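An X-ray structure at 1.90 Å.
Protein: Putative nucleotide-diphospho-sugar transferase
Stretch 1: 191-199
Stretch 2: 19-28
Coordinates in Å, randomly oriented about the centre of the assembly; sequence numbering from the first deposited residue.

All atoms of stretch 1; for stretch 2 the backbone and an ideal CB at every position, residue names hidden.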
# COMPACT_ATOMS: atom_id res chain seq x y z
N ASP A 191 -2.35 -2.74 -8.76
CA ASP A 191 -1.02 -2.31 -8.34
C ASP A 191 -0.30 -1.90 -9.62
O ASP A 191 -0.45 -2.56 -10.65
CB ASP A 191 -0.19 -3.43 -7.66
CG ASP A 191 -0.75 -3.86 -6.25
OD1 ASP A 191 -0.73 -3.07 -5.29
OD2 ASP A 191 -1.15 -5.03 -6.10
N VAL A 192 0.49 -0.84 -9.55
CA VAL A 192 1.22 -0.39 -10.72
C VAL A 192 2.66 -0.92 -10.62
O VAL A 192 3.48 -0.43 -9.84
CB VAL A 192 1.15 1.16 -10.90
CG1 VAL A 192 1.96 1.59 -12.14
CG2 VAL A 192 -0.32 1.64 -10.99
N ASP A 193 2.92 -1.96 -11.40
CA ASP A 193 4.20 -2.70 -11.43
C ASP A 193 4.95 -2.53 -12.76
O ASP A 193 6.13 -2.29 -12.78
CB ASP A 193 3.93 -4.19 -11.19
CG ASP A 193 5.22 -5.09 -11.23
OD1 ASP A 193 6.27 -4.66 -10.68
OD2 ASP A 193 5.14 -6.25 -11.78
N THR A 194 4.24 -2.69 -13.87
CA THR A 194 4.85 -2.73 -15.19
C THR A 194 4.52 -1.48 -15.99
O THR A 194 3.65 -0.71 -15.61
CB THR A 194 4.38 -3.94 -16.01
OG1 THR A 194 3.01 -3.73 -16.40
CG2 THR A 194 4.53 -5.31 -15.23
N VAL A 195 5.18 -1.31 -17.14
CA VAL A 195 4.90 -0.16 -17.99
C VAL A 195 3.44 -0.25 -18.49
O VAL A 195 2.78 0.78 -18.73
CB VAL A 195 5.91 -0.02 -19.16
CG1 VAL A 195 5.75 -1.16 -20.25
CG2 VAL A 195 5.77 1.41 -19.78
N TRP A 196 2.93 -1.46 -18.62
CA TRP A 196 1.56 -1.65 -19.09
C TRP A 196 0.61 -1.09 -18.02
O TRP A 196 -0.34 -0.35 -18.30
CB TRP A 196 1.26 -3.11 -19.36
CG TRP A 196 2.20 -3.87 -20.30
CD1 TRP A 196 2.98 -4.95 -19.98
CD2 TRP A 196 2.41 -3.64 -21.69
NE1 TRP A 196 3.67 -5.38 -21.06
CE2 TRP A 196 3.32 -4.63 -22.14
CE3 TRP A 196 1.89 -2.73 -22.61
CZ2 TRP A 196 3.77 -4.71 -23.48
CZ3 TRP A 196 2.31 -2.80 -23.91
CH2 TRP A 196 3.24 -3.80 -24.35
N ASP A 197 0.86 -1.44 -16.77
CA ASP A 197 0.07 -0.94 -15.66
C ASP A 197 0.12 0.60 -15.60
O ASP A 197 -0.89 1.26 -15.30
CB ASP A 197 0.58 -1.48 -14.31
CG ASP A 197 0.48 -2.96 -14.17
OD1 ASP A 197 -0.40 -3.58 -14.74
OD2 ASP A 197 1.29 -3.49 -13.45
N LEU A 198 1.31 1.16 -15.88
CA LEU A 198 1.51 2.62 -15.87
C LEU A 198 0.70 3.29 -16.99
O LEU A 198 0.10 4.39 -16.81
CB LEU A 198 3.00 2.98 -16.01
CG LEU A 198 3.44 4.42 -15.71
CD1 LEU A 198 3.38 4.64 -14.19
CD2 LEU A 198 4.86 4.77 -16.22
N ASN A 199 0.70 2.64 -18.15
CA ASN A 199 -0.10 3.12 -19.28
C ASN A 199 -1.60 3.19 -18.95
O ASN A 199 -2.29 4.18 -19.27
CB ASN A 199 0.15 2.25 -20.50
CG ASN A 199 -0.64 2.67 -21.71
OD1 ASN A 199 -1.77 2.21 -21.87
ND2 ASN A 199 -0.02 3.44 -22.62
N UNK A 19 13.84 -0.14 -6.41
CA UNK A 19 12.38 -0.14 -6.48
C UNK A 19 11.92 -0.16 -7.96
O UNK A 19 12.62 0.33 -8.85
CB UNK A 19 11.81 1.08 -5.75
N UNK A 20 10.79 -0.78 -8.21
CA UNK A 20 10.16 -0.76 -9.54
C UNK A 20 11.13 -1.11 -10.65
O UNK A 20 11.20 -0.46 -11.71
CB UNK A 20 9.55 0.62 -9.82
N UNK A 21 11.90 -2.16 -10.44
CA UNK A 21 12.89 -2.55 -11.44
C UNK A 21 12.29 -3.09 -12.74
O UNK A 21 12.86 -2.92 -13.82
CB UNK A 21 13.82 -3.61 -10.84
N UNK A 22 11.14 -3.73 -12.65
CA UNK A 22 10.47 -4.20 -13.86
C UNK A 22 9.98 -3.00 -14.76
O UNK A 22 10.11 -3.03 -16.00
CB UNK A 22 9.29 -5.09 -13.47
N UNK A 23 9.43 -1.98 -14.12
CA UNK A 23 9.09 -0.73 -14.80
C UNK A 23 10.39 -0.08 -15.33
O UNK A 23 10.45 0.38 -16.48
CB UNK A 23 8.35 0.22 -13.86
N UNK A 24 11.45 -0.09 -14.52
CA UNK A 24 12.76 0.45 -14.92
C UNK A 24 13.40 -0.15 -16.16
O UNK A 24 14.17 0.51 -16.84
CB UNK A 24 13.74 0.27 -13.76
N UNK A 25 13.10 -1.41 -16.44
CA UNK A 25 13.62 -2.12 -17.64
C UNK A 25 13.20 -1.41 -18.91
O UNK A 25 13.90 -1.42 -19.93
CB UNK A 25 13.13 -3.57 -17.68
N UNK A 26 12.08 -0.72 -18.81
CA UNK A 26 11.50 0.02 -19.94
C UNK A 26 11.77 1.52 -19.87
O UNK A 26 12.27 2.08 -20.83
CB UNK A 26 9.99 -0.22 -20.00
N UNK A 27 11.49 2.15 -18.73
CA UNK A 27 11.57 3.60 -18.65
C UNK A 27 12.88 4.10 -18.05
O UNK A 27 13.14 5.31 -18.00
CB UNK A 27 10.40 4.13 -17.83
N UNK A 28 13.68 3.18 -17.53
CA UNK A 28 14.94 3.53 -16.87
C UNK A 28 14.78 3.50 -15.36
O UNK A 28 13.75 3.89 -14.84
CB UNK A 28 15.42 4.91 -17.32

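Position 19 lies out of reach of stretch 1, which sets no preference there; it is Val-19.

At position 20 the CA-to-CB bond points sideways, and the ideal CB is 5.4 Å from Asp-193 O. A short side chain would stop well before the loop, but a long one could run toward a carbonyl oxygen, Val-192 O, and the carboxylate of Asp-193. A long donor, lysine or arginine, suits best. The residue is Lys-20: its chain extends through two t angles at its end, and Lys-20 NZ donates a hydrogen bond to Val-192 O at 2.7 Å. Lys-20 NZ also donates to water 1 (2.6 Å), which in turn donates to Asp-193 OD1 (2.8 Å).

Position 21 opens the helix with CB pointing away, and many residues would serve; it is Thr-21.

Position 22 points toward stretch 1, its ideal CB 4.1 Å from Asp-193 OD1 and 5.1 Å from Thr-194 CG2. A negative charge invites a basic side chain, while the nearby methyl favours something long enough to lie over it. Arg-22 does both. Thr-194 CG2 sits over one face of the guanidinium, 3.4 Å from Arg-22 NH1, and Asp-193 OD2 forms a long salt bridge with Arg-22 NH1 at 3.9 Å. That oxygen lies well out of the guanidinium plane, so no N-H points at it.

Position 23 is where the backbones come closest, its CA 4.7 Å from that of Thr-194. CA-to-CB runs sideways, its ideal CB 3.5 Å from Asp-193 O and 4.8 Å from Val-195 N, so an aliphatic chain such as leucine, isoleucine or methionine can turn onto Val-195 and Leu-198. Leu-23 CD1 lies 3.7 Å from Val-195 CA and 4.0 Å from Leu-198 CD2. Water 3 accepts from Leu-23 N (2.9 Å) and donates to Asp-193 O (2.5 Å).

Position 24 faces away, so stretch 1 does not select its residue, Gly-24. Position 25 is out of reach; it is Glu-25.

Position 26 points toward stretch 1, with its ideal CB 4.2 Å from Val-195 CB. A compact apolar residue, valine, alanine or isoleucine, would fit. Val-26 packs CG1 against Val-195 CG2 at 3.9 Å.

Position 27 also points toward stretch 1 but from farther off, so a branched or longer apolar chain is needed. Val-27 places CG1 4.2 Å from Val-195 CG2.

At position 28 phi is 101° and psi 142°, where a CB would jam against the preceding carbonyl oxygen. Glycine is called for, and Gly-28 is the first residue past the helix, leaving helical angles with positive phi.

Stretch 2 19-28: VKTRLGEVVG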
# COMPACT_ATOMS: atom_id res chain seq x y z
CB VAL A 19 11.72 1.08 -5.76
CG1 VAL A 19 12.01 1.07 -4.24
CG2 VAL A 19 12.13 2.45 -6.46
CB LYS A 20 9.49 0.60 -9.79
CG LYS A 20 8.32 0.92 -8.81
CD LYS A 20 7.25 -0.21 -8.80
CE LYS A 20 6.00 0.10 -8.05
NZ LYS A 20 5.14 -1.13 -7.85
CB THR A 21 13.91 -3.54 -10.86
OG1 THR A 21 13.22 -4.69 -10.38
CG2 THR A 21 14.75 -2.84 -9.76
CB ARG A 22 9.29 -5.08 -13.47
CG ARG A 22 8.42 -5.41 -14.62
CD ARG A 22 8.87 -6.61 -15.32
NE ARG A 22 7.95 -7.02 -16.38
CZ ARG A 22 6.85 -7.74 -16.19
NH1 ARG A 22 6.48 -8.12 -14.96
NH2 ARG A 22 6.10 -8.06 -17.22
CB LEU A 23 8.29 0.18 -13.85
CG LEU A 23 7.99 1.59 -14.29
CD1 LEU A 23 7.11 1.58 -15.57
CD2 LEU A 23 7.30 2.33 -13.19
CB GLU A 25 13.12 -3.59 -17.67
CG GLU A 25 13.97 -4.49 -16.77
CD GLU A 25 13.45 -5.90 -16.63
OE1 GLU A 25 12.49 -6.14 -15.88
OE2 GLU A 25 14.06 -6.80 -17.22
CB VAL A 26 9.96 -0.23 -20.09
CG1 VAL A 26 9.33 0.71 -21.09
CG2 VAL A 26 9.71 -1.69 -20.48
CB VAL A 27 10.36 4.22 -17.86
CG1 VAL A 27 9.03 3.76 -18.45
CG2 VAL A 27 10.48 3.93 -16.35
O HOH W 1 6.41 -3.43 -8.15
O HOH W 2 9.70 -4.66 -10.15
O HOH W 3 8.28 -2.42 -11.50
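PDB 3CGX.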